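6-aminohexanoate-dimer hydrolase (Bacillus anthracis, PDB 4GB7) probably hydrolyses amide bonds of small linear substrates such as the 6-aminohexanoate dimer, using a serine-hydrolase domain of the beta-lactamase family. Local coordinates at residues Pro100-Leu105 with Tyr123-Asn128; Thr110-Val115 with Val390-Asn395; Asn131-His136 with Thr306-Ala311; His136-Leu141 with Ala301-Thr306. One frame throughout, in Å; residues are numbered along the deposited sequence. Where two conformers were deposited one is given.

Interaction 1: Pro100-Leu105 with Tyr123-Asn128; sequences PLKELL and YERYFN
K102 and F127 carry much of this contact, in which helix 101-107 lies against the outermost strand 120-126 with no hydrogen bond between the two. The lysine can be followed outward. Its CB lies 3.9 Å from Y123 OH, and its CG, anti to the backbone N (chi1 -174°), sits 3.8 Å from F127 CE2. The extended chain then runs on until CE comes within 4.5 Å of R125 CD, both carbons belonging to the aliphatic parts of charged side chains. NZ stays 5.1 Å from R125 NE, a like charge, so the two residues meet through methylenes; a long lysine suits this exposed margin because its stem packs while its ammonium continues past.

Closer to the interior the residues are apolar. The F127 ring reaches the helix with its outer atoms: CE2 approaches the backbone O of K102, and CZ lies 3.8 Å from L105 CB, the leucine and phenylalanine side chains crossing at about a right angle. One helical turn earlier, L101 meets Y123 tip to tip, CD2 to CE2 at 3.9 Å. The tyrosine also serves its own strand, since its CE1 sits over the centre of the R125 guanidinium, 3.4 Å above that plane. D87 accepts from Y123 OH and forms a salt bridge with R125 NE, satisfying the polar ends beside this largely apolar contact. The N-to-C directions of segments 101-105 and 123-126 differ by 38°. L101 and L105 point at the strand and K102 lies at the exposed margin: a helix packed on the antiparallel sheet of the beta-lactamase-family fold.

Interaction 2: Thr110-Val115 with Val390-Asn395; sequences TDAFVV and VHFSSN
A classic beta bulge marks this antiparallel pairing of strands 110-117 and 387-393 in the five-stranded sheet of the beta-lactamase-family domain: D111 and A112 both face F392. Their two amides reach F392 O from the same face of its carbonyl plane, D111 N at 2.8 Å and A112 N at 3.1 Å, so one oxygen is gripped twice. From A112 onward the pairing is regular, A112 with F392 and V114 with V390 forming hydrogen-bonded pairs.

On the face bearing F113 and H391, the imidazole is held from two directions. The phenylalanine turns its edge to the histidine face in a T-shaped stack, with centroids 4.9 Å apart and planes at 80°; F113 CD1 lies 3.6 Å above the imidazole. In the ring plane, H391 NE2 donates to T110 OG1 at 3.0 Å, while Y410 from helix 402-417 bonds ND1. T110 OG1 is also hydrogen-bonded to L105 O of helix 101-107. A hydroxyl and an aromatic edge thus suit a buried histidine, together limiting its rotation. On the other face A112 and the two valines are compact and F392 adds a ring; together they meet A307 and M310 of helix 307-318.

At the bulge D111 gathers polar partners, among them R54 and H136. Just past strand 387-393, S394 has OG between the backbone N and the carbonyl carbon (chi1 49°), and this hydroxyl donates to D111 OD2 at 2.8 Å, on the syn side, 18° out of the carboxylate plane.

Interaction 3: Asn131-His136 with Thr306-Ala311; sequences NESEPH and TARDMA
Two waters, rather than direct bonds, join the carbonyl of E132 to the first turn of helix 307-318. E132 O accepts from both: one water, 2.8 Å from E132 O, accepts in turn from A307 N, and the other accepts from R308 N. Amides in the first turn of a helix lack acceptors within the helix, and here the solvent pair passes them on to a carbonyl of the facing loop. The loop contains a type I beta turn from N131 to E134. Its first residue adds an Asx turn, N131 OD1 accepting from S133 N at 2.8 Å, a role for which asparagine's short amide is well suited.

T306 is the N-cap. Its OG1 lies between the backbone N and the carbonyl carbon (chi1 74°) and accepts from D309 N across a rather long 3.3 Å. The branched residue has a second use: while the hydroxyl faces the helix, the methyl CG2 packs against the turn, 3.4 Å from S133 O, and CB lies 3.6 Å from E132 O. P135 CA lies 4.1 Å from T306 N.

Outside the waters, a direct charged link spans the gap in the described one of two E132 conformers, so it may be intermittent. The side chains of E132 and R308 approach obliquely, with their carboxylate and guanidinium planes 63° apart. R308 also pairs with E284 through NE and with E124 through NH2, which would hold the guanidinium in place. In this conformer R308 NH2 donates to E132 OE2 at 2.7 Å with an N-H...O angle of 167°, meeting the anti lone pair of that oxygen while OE2 lies close to the guanidinium plane.

Interaction 4: His136-Leu141 with Ala301-Thr306; sequences HGMASL and AGLNAT
M138 sets CG anti to the carbonyl carbon (chi1 -56°) and bends at chi3 (-54°), which puts its CE beside L303 CD2, 3.7 Å away; the two side chains lie side by side and point the same way. This contact adjoins a short antiparallel pairing of the weakly bonded strand 136-137, an outermost strand of a four-stranded sheet, with strand 303-305. The unbranched methionine chain, here selenomethionine, bends so that CE meets L303 while SE meets A305 CB at 4.0 Å.

The backbones are joined at H136 and A305: H136 N donates to A305 O at 2.9 Å from above the carbonyl plane, and A305 N returns a longer bond to H136 O. Further on, pairing gives way to water. One water accepts from M138 N, while another lies 2.6 Å from A139 O and 2.7 Å from L303 O; the direct M138 N to L303 O bond is weak. A139 has a positive phi, and its O comes 3.2 Å from A301 CA in a CA-H...O contact.

The next residue, S140, bonds K143 and Y249 in a pattern consistent with the SxxK serine of this family, and a nitrate ion, probably from the crystallisation liquor, is hydrogen-bonded to its OG. At the opposite end, H136 NE2 bonds D111 and its ring stacks on F392, while ND1 donates to G137 O at 2.6 Å, in the ring plane and on a carbonyl lone pair.

How the interactions relate
Interactions 1 and 2 share the five-stranded sheet, their centres 8 Å apart: 120-126 and 110-117 are neighbouring strands, and 387-393 lies beyond. Interactions 3 and 4 share H136 and T306, with centres 10 Å apart, where strand 303-305 leads into helix 307-318. Along the chain, interaction 4 is nested within the loop closed by interaction 3, and both are nested within that closed by interaction 2, whereas interactions 1 and 2 alternate. H136 bridges the two groups through D111 and F392, and E124 of interaction 1 pairs with R308 of interaction 3. Interactions 1 and 4 do not touch, their centres 20 Å apart. The series thus runs from the outer helix, across the sheet, to the probable catalytic serine.

Interaction 1: Pro100-Leu105 with Tyr123-Asn128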
loop_
_atom_site.group_PDB
_atom_site.type_symbol
_atom_site.label_atom_id
_atom_site.label_comp_id
_atom_site.label_asym_id
_atom_site.label_seq_id
_atom_site.Cartn_x
_atom_site.Cartn_y
_atom_site.Cartn_z
ATOM N N PRO A 100 22.339 11.494 10.799
ATOM C CA PRO A 100 21.150 12.271 11.175
ATOM C C PRO A 100 19.931 11.952 10.288
ATOM O O PRO A 100 20.047 11.738 9.062
ATOM C CB PRO A 100 21.580 13.732 11.047
ATOM C CG PRO A 100 22.961 13.719 10.624
ATOM C CD PRO A 100 23.462 12.333 10.397
ATOM N N LEU A 101 18.759 11.949 10.893
ATOM C CA LEU A 101 17.544 11.493 10.226
ATOM C C LEU A 101 17.161 12.244 8.931
ATOM O O LEU A 101 16.937 11.616 7.897
ATOM C CB LEU A 101 16.374 11.586 11.209
ATOM C CG LEU A 101 14.987 11.287 10.667
ATOM C CD1 LEU A 101 14.952 9.823 10.217
ATOM C CD2 LEU A 101 13.933 11.589 11.715
ATOM N N LYS A 102 17.104 13.580 8.962
ATOM C CA LYS A 102 16.635 14.305 7.773
ATOM C C LYS A 102 17.556 14.047 6.570
ATOM O O LYS A 102 17.097 13.819 5.464
ATOM C CB LYS A 102 16.451 15.814 8.054
ATOM C CG LYS A 102 15.817 16.631 6.912
ATOM C CD LYS A 102 15.969 18.142 7.157
ATOM C CE LYS A 102 15.453 19.040 6.026
ATOM N NZ LYS A 102 15.864 20.468 6.252
ATOM N N GLU A 103 18.876 14.114 6.777
ATOM C CA GLU A 103 19.783 13.833 5.695
ATOM C C GLU A 103 19.708 12.417 5.180
ATOM O O GLU A 103 19.819 12.203 3.964
ATOM C CB GLU A 103 21.203 14.114 6.157
ATOM C CG GLU A 103 21.539 15.594 6.131
ATOM C CD GLU A 103 21.747 16.090 4.712
ATOM O OE1 GLU A 103 22.881 15.858 4.191
ATOM O OE2 GLU A 103 20.807 16.661 4.091
ATOM N N LEU A 104 19.448 11.467 6.066
ATOM C CA LEU A 104 19.332 10.035 5.680
ATOM C C LEU A 104 18.077 9.874 4.785
ATOM O O LEU A 104 18.116 9.275 3.708
ATOM C CB LEU A 104 19.246 9.121 6.894
ATOM C CG LEU A 104 18.937 7.623 6.664
ATOM C CD1 LEU A 104 20.138 6.922 6.043
ATOM C CD2 LEU A 104 18.556 7.000 7.992
ATOM N N LEU A 105 16.964 10.441 5.232
ATOM C CA LEU A 105 15.757 10.423 4.417
ATOM C C LEU A 105 15.983 10.971 3.008
ATOM O O LEU A 105 15.598 10.360 2.027
ATOM C CB LEU A 105 14.598 11.130 5.128
ATOM C CG LEU A 105 14.084 10.646 6.476
ATOM C CD1 LEU A 105 13.144 11.661 7.124
ATOM C CD2 LEU A 105 13.375 9.300 6.332
ATOM N N TYR A 123 6.097 15.391 13.652
ATOM C CA TYR A 123 7.179 15.726 12.739
ATOM C C TYR A 123 6.747 15.405 11.346
ATOM O O TYR A 123 6.196 14.334 11.103
ATOM C CB TYR A 123 8.385 14.889 13.040
ATOM C CG TYR A 123 9.634 15.118 12.241
ATOM C CD1 TYR A 123 10.337 16.296 12.371
ATOM C CD2 TYR A 123 10.148 14.126 11.409
ATOM C CE1 TYR A 123 11.530 16.469 11.693
ATOM C CE2 TYR A 123 11.335 14.292 10.706
ATOM C CZ TYR A 123 12.011 15.469 10.859
ATOM O OH TYR A 123 13.215 15.606 10.223
ATOM N N GLU A 124 6.902 16.347 10.459
ATOM C CA GLU A 124 6.674 16.141 9.038
ATOM C C GLU A 124 7.703 16.873 8.235
ATOM O O GLU A 124 8.029 18.043 8.537
ATOM C CB GLU A 124 5.278 16.520 8.568
ATOM C CG GLU A 124 4.872 17.927 8.900
ATOM C CD GLU A 124 3.528 18.350 8.341
ATOM O OE1 GLU A 124 2.895 17.585 7.593
ATOM O OE2 GLU A 124 3.098 19.480 8.672
ATOM N N ARG A 125 8.196 16.185 7.198
ATOM C CA ARG A 125 9.139 16.762 6.286
ATOM C C ARG A 125 8.807 16.332 4.884
ATOM O O ARG A 125 8.418 15.176 4.667
ATOM C CB ARG A 125 10.556 16.354 6.614
ATOM C CG ARG A 125 11.059 16.915 7.943
ATOM C CD ARG A 125 11.407 18.390 7.787
ATOM N NE ARG A 125 11.925 18.914 9.042
ATOM C CZ ARG A 125 11.236 19.487 10.039
ATOM N NH1 ARG A 125 9.900 19.578 10.047
ATOM N NH2 ARG A 125 11.922 19.971 11.088
ATOM N N TYR A 126 8.951 17.277 3.955
ATOM C CA TYR A 126 8.693 17.103 2.508
ATOM C C TYR A 126 9.954 17.479 1.761
ATOM O O TYR A 126 10.646 18.468 2.128
ATOM C CB TYR A 126 7.485 17.921 2.047
ATOM C CG TYR A 126 6.239 17.543 2.811
ATOM C CD1 TYR A 126 5.450 16.489 2.404
ATOM C CD2 TYR A 126 5.958 18.119 4.056
ATOM C CE1 TYR A 126 4.382 16.081 3.170
ATOM C CE2 TYR A 126 4.886 17.734 4.824
ATOM C CZ TYR A 126 4.129 16.685 4.410
ATOM O OH TYR A 126 3.073 16.285 5.193
ATOM N N PHE A 127 10.304 16.705 0.745
ATOM C CA PHE A 127 11.642 16.819 0.156
ATOM C C PHE A 127 11.534 17.030 -1.355
ATOM O O PHE A 127 10.522 16.727 -1.953
ATOM C CB PHE A 127 12.475 15.569 0.407
ATOM C CG PHE A 127 12.729 15.246 1.852
ATOM C CD1 PHE A 127 11.800 14.557 2.601
ATOM C CD2 PHE A 127 13.900 15.604 2.443
ATOM C CE1 PHE A 127 12.019 14.272 3.936
ATOM C CE2 PHE A 127 14.144 15.322 3.781
ATOM C CZ PHE A 127 13.204 14.635 4.528
ATOM N N ASN A 128 12.620 17.503 -1.969
ATOM C CA ASN A 128 12.743 17.524 -3.419
ATOM C C ASN A 128 11.661 18.337 -4.116
ATOM O O ASN A 128 11.315 18.054 -5.254
ATOM C CB ASN A 128 12.823 16.076 -4.009
ATOM C CG ASN A 128 13.288 16.042 -5.451
ATOM O OD1 ASN A 128 12.767 15.259 -6.261
ATOM N ND2 ASN A 128 14.327 16.844 -5.766
#

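Interaction 2: Thr110-Val115 with Val390-Asn395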
loop_
_atom_site.group_PDB
_atom_site.type_symbol
_atom_site.label_atom_id
_atom_site.label_comp_id
_atom_site.label_asym_id
_atom_site.label_seq_id
_atom_site.Cartn_x
_atom_site.Cartn_y
_atom_site.Cartn_z
ATOM N N THR A 110 13.544 10.022 -0.109
ATOM C CA THR A 110 12.274 10.241 0.552
ATOM C C THR A 110 11.637 11.555 0.044
ATOM O O THR A 110 12.307 12.565 -0.185
ATOM C CB THR A 110 12.475 10.333 2.070
ATOM O OG1 THR A 110 13.084 9.126 2.548
ATOM C CG2 THR A 110 11.156 10.753 2.833
ATOM N N ASP A 111 10.346 11.508 -0.177
ATOM C CA ASP A 111 9.553 12.695 -0.559
ATOM C C ASP A 111 8.743 13.277 0.605
ATOM O O ASP A 111 8.533 14.499 0.637
ATOM C CB ASP A 111 8.595 12.374 -1.716
ATOM C CG ASP A 111 9.306 12.053 -3.015
ATOM O OD1 ASP A 111 10.320 12.689 -3.359
ATOM O OD2 ASP A 111 8.849 11.152 -3.716
ATOM N N ALA A 112 8.225 12.392 1.478
ATOM C CA ALA A 112 7.450 12.780 2.640
ATOM C C ALA A 112 7.677 11.834 3.786
ATOM O O ALA A 112 7.752 10.621 3.600
ATOM C CB ALA A 112 5.959 12.834 2.318
ATOM N N PHE A 113 7.710 12.411 4.976
ATOM C CA PHE A 113 7.908 11.647 6.190
ATOM C C PHE A 113 7.043 12.297 7.260
ATOM O O PHE A 113 7.197 13.460 7.543
ATOM C CB PHE A 113 9.375 11.575 6.548
ATOM C CG PHE A 113 9.685 10.639 7.660
ATOM C CD1 PHE A 113 9.738 9.272 7.433
ATOM C CD2 PHE A 113 9.901 11.103 8.954
ATOM C CE1 PHE A 113 10.039 8.401 8.464
ATOM C CE2 PHE A 113 10.254 10.240 9.966
ATOM C CZ PHE A 113 10.280 8.882 9.735
ATOM N N VAL A 114 6.080 11.543 7.779
ATOM C CA VAL A 114 5.157 12.025 8.798
ATOM C C VAL A 114 5.155 11.076 10.005
ATOM O O VAL A 114 4.955 9.835 9.836
ATOM C CB VAL A 114 3.741 12.128 8.231
ATOM C CG1 VAL A 114 2.724 12.493 9.312
ATOM C CG2 VAL A 114 3.683 13.117 7.037
ATOM N N VAL A 115 5.293 11.655 11.192
ATOM C CA VAL A 115 5.254 10.931 12.459
ATOM C C VAL A 115 4.127 11.497 13.345
ATOM O O VAL A 115 4.068 12.680 13.654
ATOM C CB VAL A 115 6.577 10.996 13.236
ATOM C CG1 VAL A 115 6.482 10.168 14.531
ATOM C CG2 VAL A 115 7.764 10.622 12.358
ATOM N N VAL A 390 4.116 7.510 8.281
ATOM C CA VAL A 390 3.897 7.505 6.829
ATOM C C VAL A 390 5.176 7.893 6.166
ATOM O O VAL A 390 5.749 8.930 6.480
ATOM C CB VAL A 390 2.761 8.441 6.385
ATOM C CG1 VAL A 390 2.605 8.418 4.862
ATOM C CG2 VAL A 390 1.428 7.999 7.023
ATOM N N HIS A 391 5.613 7.075 5.214
ATOM C CA HIS A 391 6.904 7.300 4.552
ATOM C C HIS A 391 6.679 7.136 3.083
ATOM O O HIS A 391 6.295 6.014 2.645
ATOM C CB HIS A 391 7.922 6.275 5.096
ATOM C CG HIS A 391 9.358 6.631 4.863
ATOM N ND1 HIS A 391 10.323 6.189 5.675
ATOM C CD2 HIS A 391 9.963 7.346 3.882
ATOM C CE1 HIS A 391 11.516 6.670 5.261
ATOM N NE2 HIS A 391 11.300 7.376 4.153
ATOM N N PHE A 392 6.845 8.221 2.320
ATOM C CA PHE A 392 6.712 8.209 0.878
ATOM C C PHE A 392 8.034 8.525 0.260
ATOM O O PHE A 392 8.727 9.429 0.762
ATOM C CB PHE A 392 5.748 9.273 0.332
ATOM C CG PHE A 392 4.323 9.131 0.699
ATOM C CD1 PHE A 392 3.775 7.933 1.164
ATOM C CD2 PHE A 392 3.476 10.229 0.445
ATOM C CE1 PHE A 392 2.406 7.889 1.460
ATOM C CE2 PHE A 392 2.123 10.164 0.723
ATOM C CZ PHE A 392 1.592 8.980 1.209
ATOM N N SER A 393 8.357 7.832 -0.836
ATOM C CA SER A 393 9.650 8.009 -1.485
ATOM C C SER A 393 9.485 7.857 -2.981
ATOM O O SER A 393 8.458 7.407 -3.496
ATOM C CB SER A 393 10.724 7.035 -0.950
ATOM O OG SER A 393 10.781 6.988 0.463
ATOM N N SER A 394 10.539 8.222 -3.685
ATOM C CA SER A 394 10.642 7.899 -5.093
ATOM C C SER A 394 12.054 7.403 -5.403
ATOM O O SER A 394 12.822 8.029 -6.173
ATOM C CB SER A 394 10.186 9.098 -5.907
ATOM O OG SER A 394 10.786 10.299 -5.481
ATOM N N ASN A 395 12.364 6.256 -4.787
ATOM C CA ASN A 395 13.691 5.647 -4.806
ATOM C C ASN A 395 13.671 4.477 -5.749
ATOM O O ASN A 395 13.217 3.389 -5.373
ATOM C CB ASN A 395 14.067 5.257 -3.385
ATOM C CG ASN A 395 15.516 4.930 -3.196
ATOM O OD1 ASN A 395 16.373 5.328 -3.974
ATOM N ND2 ASN A 395 15.812 4.254 -2.061
#

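Interaction 3: Asn131-His136 with Thr306-Ala311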
loop_
_atom_site.group_PDB
_atom_site.type_symbol
_atom_site.label_atom_id
_atom_site.label_comp_id
_atom_site.label_asym_id
_atom_site.label_seq_id
_atom_site.Cartn_x
_atom_site.Cartn_y
_atom_site.Cartn_z
ATOM N N ASN A 131 5.117 18.775 -3.057
ATOM C CA ASN A 131 4.045 19.559 -2.429
ATOM C C ASN A 131 3.245 18.651 -1.512
ATOM O O ASN A 131 2.632 17.667 -1.959
ATOM C CB ASN A 131 3.142 20.167 -3.545
ATOM C CG ASN A 131 1.985 21.042 -3.005
ATOM O OD1 ASN A 131 1.535 20.892 -1.887
ATOM N ND2 ASN A 131 1.488 21.958 -3.865
ATOM N N GLU A 132 3.236 19.000 -0.228
ATOM C CA GLU A 132 2.561 18.216 0.807
ATOM C C GLU A 132 1.101 17.942 0.521
ATOM O O GLU A 132 0.515 16.953 1.046
ATOM C CB GLU A 132 2.660 18.912 2.163
ATOM C CG GLU A 132 2.118 20.338 2.203
ATOM C CD GLU A 132 2.632 21.107 3.405
ATOM O OE1 GLU A 132 3.477 22.003 3.232
ATOM O OE2 GLU A 132 2.203 20.808 4.540
ATOM N N SER A 133 0.492 18.793 -0.290
ATOM C CA SER A 133 -0.971 18.671 -0.527
ATOM C C SER A 133 -1.324 17.937 -1.828
ATOM O O SER A 133 -2.509 17.783 -2.147
ATOM C CB SER A 133 -1.639 20.056 -0.494
ATOM O OG SER A 133 -1.548 20.669 0.796
ATOM N N GLU A 134 -0.313 17.478 -2.561
ATOM C CA GLU A 134 -0.528 16.760 -3.839
ATOM C C GLU A 134 -0.397 15.273 -3.614
ATOM O O GLU A 134 0.511 14.823 -2.960
ATOM C CB GLU A 134 0.436 17.196 -4.920
ATOM C CG GLU A 134 0.198 18.616 -5.419
ATOM C CD GLU A 134 -1.103 18.805 -6.209
ATOM O OE1 GLU A 134 -1.619 17.883 -6.871
ATOM O OE2 GLU A 134 -1.665 19.899 -6.155
ATOM N N PRO A 135 -1.341 14.489 -4.121
ATOM C CA PRO A 135 -1.190 13.060 -3.877
ATOM C C PRO A 135 0.113 12.449 -4.427
ATOM O O PRO A 135 0.569 12.796 -5.528
ATOM C CB PRO A 135 -2.438 12.483 -4.552
ATOM C CG PRO A 135 -3.447 13.596 -4.463
ATOM C CD PRO A 135 -2.651 14.828 -4.713
ATOM N N HIS A 136 0.640 11.460 -3.725
ATOM C CA HIS A 136 1.865 10.745 -4.081
ATOM C C HIS A 136 1.540 9.333 -4.425
ATOM O O HIS A 136 0.602 8.760 -3.876
ATOM C CB HIS A 136 2.738 10.728 -2.821
ATOM C CG HIS A 136 4.185 10.362 -3.072
ATOM N ND1 HIS A 136 4.598 9.104 -3.306
ATOM C CD2 HIS A 136 5.322 11.172 -3.097
ATOM C CE1 HIS A 136 5.946 9.106 -3.467
ATOM N NE2 HIS A 136 6.385 10.380 -3.366
ATOM N N THR A 306 -2.227 12.025 -0.057
ATOM C CA THR A 306 -1.243 12.843 0.670
ATOM C C THR A 306 -0.780 12.138 1.963
ATOM O O THR A 306 -1.423 11.200 2.472
ATOM C CB THR A 306 -1.781 14.240 1.051
ATOM O OG1 THR A 306 -2.713 14.100 2.125
ATOM C CG2 THR A 306 -2.365 14.996 -0.148
ATOM N N ALA A 307 0.381 12.534 2.458
ATOM C CA ALA A 307 1.010 11.875 3.594
ATOM C C ALA A 307 0.208 12.035 4.886
ATOM O O ALA A 307 0.048 11.052 5.644
ATOM C CB ALA A 307 2.451 12.366 3.812
ATOM N N ARG A 308 -0.264 13.258 5.153
ATOM C CA ARG A 308 -1.088 13.470 6.319
ATOM C C ARG A 308 -2.392 12.688 6.218
ATOM O O ARG A 308 -2.876 12.222 7.224
ATOM C CB ARG A 308 -1.391 14.945 6.555
ATOM C CG ARG A 308 -0.180 15.653 7.132
ATOM C CD ARG A 308 -0.502 17.029 7.724
ATOM N NE ARG A 308 -1.089 17.911 6.748
ATOM C CZ ARG A 308 -0.434 18.735 5.926
ATOM N NH1 ARG A 308 -1.123 19.479 5.074
ATOM N NH2 ARG A 308 0.894 18.846 5.943
ATOM N N ASP A 309 -2.940 12.574 5.019
ATOM C CA ASP A 309 -4.177 11.825 4.880
ATOM C C ASP A 309 -3.935 10.344 5.166
ATOM O O ASP A 309 -4.764 9.690 5.812
ATOM C CB ASP A 309 -4.839 12.044 3.506
ATOM C CG ASP A 309 -5.564 13.410 3.426
ATOM O OD1 ASP A 309 -5.786 14.018 4.513
ATOM O OD2 ASP A 309 -5.982 13.842 2.337
HETATM N N MSE A 310 -2.839 9.804 4.686
HETATM C CA MSE A 310 -2.471 8.433 5.027
HETATM C C MSE A 310 -2.253 8.277 6.513
HETATM O O MSE A 310 -2.609 7.268 7.074
HETATM C CB MSE A 310 -1.239 7.968 4.300
HETATM C CG MSE A 310 -1.474 7.687 2.881
HETATM SE SE MSE A 310 -2.822 6.286 2.602
HETATM C CE MSE A 310 -2.543 5.199 4.179
ATOM N N ALA A 311 -1.708 9.300 7.174
ATOM C CA ALA A 311 -1.547 9.270 8.615
ATOM C C ALA A 311 -2.881 9.216 9.363
ATOM O O ALA A 311 -3.006 8.559 10.391
ATOM C CB ALA A 311 -0.737 10.458 9.058
HETATM O O HOH W 1 1.868 14.479 1.058
HETATM O O HOH W 2 0.507 15.853 3.760
#

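Interaction 4: His136-Leu141 with Ala301-Thr306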
loop_
_atom_site.group_PDB
_atom_site.type_symbol
_atom_site.label_atom_id
_atom_site.label_comp_id
_atom_site.label_asym_id
_atom_site.label_seq_id
_atom_site.Cartn_x
_atom_site.Cartn_y
_atom_site.Cartn_z
ATOM N N HIS A 136 0.640 11.460 -3.725
ATOM C CA HIS A 136 1.865 10.745 -4.081
ATOM C C HIS A 136 1.540 9.333 -4.425
ATOM O O HIS A 136 0.602 8.760 -3.876
ATOM C CB HIS A 136 2.738 10.728 -2.821
ATOM C CG HIS A 136 4.185 10.362 -3.072
ATOM N ND1 HIS A 136 4.598 9.104 -3.306
ATOM C CD2 HIS A 136 5.322 11.172 -3.097
ATOM C CE1 HIS A 136 5.946 9.106 -3.467
ATOM N NE2 HIS A 136 6.385 10.380 -3.366
ATOM N N GLY A 137 2.292 8.728 -5.333
ATOM C CA GLY A 137 2.189 7.274 -5.553
ATOM C C GLY A 137 2.511 6.496 -4.291
ATOM O O GLY A 137 3.313 6.896 -3.503
HETATM N N MSE A 138 1.808 5.402 -4.064
HETATM C CA MSE A 138 2.036 4.603 -2.867
HETATM C C MSE A 138 2.241 3.097 -3.139
HETATM O O MSE A 138 2.364 2.324 -2.197
HETATM C CB MSE A 138 0.844 4.780 -1.913
HETATM C CG MSE A 138 0.567 6.193 -1.562
HETATM SE SE MSE A 138 -0.640 6.392 -0.085
HETATM C CE MSE A 138 -2.119 5.375 -0.617
ATOM N N ALA A 139 2.280 2.701 -4.409
ATOM C CA ALA A 139 2.532 1.328 -4.788
ATOM C C ALA A 139 1.599 0.430 -3.966
ATOM O O ALA A 139 0.419 0.705 -3.917
ATOM C CB ALA A 139 4.007 0.963 -4.625
ATOM N N SER A 140 2.103 -0.581 -3.274
ATOM C CA SER A 140 1.243 -1.591 -2.629
ATOM C C SER A 140 0.576 -1.131 -1.320
ATOM O O SER A 140 -0.186 -1.879 -0.744
ATOM C CB SER A 140 2.042 -2.892 -2.356
ATOM O OG SER A 140 2.338 -3.603 -3.541
ATOM N N LEU A 141 0.804 0.103 -0.866
ATOM C CA LEU A 141 0.038 0.628 0.267
ATOM C C LEU A 141 -1.462 0.566 -0.014
ATOM O O LEU A 141 -2.213 0.458 0.897
ATOM C CB LEU A 141 0.419 2.035 0.649
ATOM C CG LEU A 141 1.603 2.190 1.585
ATOM C CD1 LEU A 141 2.724 1.203 1.472
ATOM C CD2 LEU A 141 2.074 3.633 1.656
ATOM N N ALA A 301 -2.020 -1.388 -6.501
ATOM C CA ALA A 301 -0.815 -0.525 -6.632
ATOM C C ALA A 301 -1.053 0.924 -7.037
ATOM O O ALA A 301 -0.078 1.710 -7.176
ATOM C CB ALA A 301 0.108 -1.170 -7.652
ATOM N N GLY A 302 -2.310 1.303 -7.262
ATOM C CA GLY A 302 -2.599 2.579 -7.937
ATOM C C GLY A 302 -3.160 3.755 -7.151
ATOM O O GLY A 302 -3.527 4.777 -7.741
ATOM N N LEU A 303 -3.253 3.625 -5.831
ATOM C CA LEU A 303 -3.806 4.699 -4.988
ATOM C C LEU A 303 -2.741 5.729 -4.735
ATOM O O LEU A 303 -1.613 5.376 -4.439
ATOM C CB LEU A 303 -4.358 4.151 -3.676
ATOM C CG LEU A 303 -5.152 5.115 -2.793
ATOM C CD1 LEU A 303 -6.394 5.711 -3.489
ATOM C CD2 LEU A 303 -5.531 4.393 -1.510
ATOM N N ASN A 304 -3.111 6.977 -4.897
ATOM C CA ASN A 304 -2.278 8.178 -4.722
ATOM C C ASN A 304 -2.979 9.045 -3.669
ATOM O O ASN A 304 -4.187 9.342 -3.795
ATOM C CB ASN A 304 -2.175 8.964 -6.007
ATOM C CG ASN A 304 -1.282 8.299 -7.051
ATOM O OD1 ASN A 304 -0.162 8.792 -7.325
ATOM N ND2 ASN A 304 -1.713 7.162 -7.579
ATOM N N ALA A 305 -2.249 9.422 -2.616
ATOM C CA ALA A 305 -2.836 10.162 -1.486
ATOM C C ALA A 305 -1.794 11.081 -0.869
ATOM O O ALA A 305 -0.587 10.920 -1.127
ATOM C CB ALA A 305 -3.392 9.218 -0.436
ATOM N N THR A 306 -2.227 12.025 -0.057
ATOM C CA THR A 306 -1.243 12.843 0.670
ATOM C C THR A 306 -0.780 12.138 1.963
ATOM O O THR A 306 -1.423 11.200 2.472
ATOM C CB THR A 306 -1.781 14.240 1.051
ATOM O OG1 THR A 306 -2.713 14.100 2.125
ATOM C CG2 THR A 306 -2.365 14.996 -0.148
HETATM O O HOH W 3 0.510 4.224 -6.472
HETATM O O HOH W 4 -1.278 2.703 -3.963
#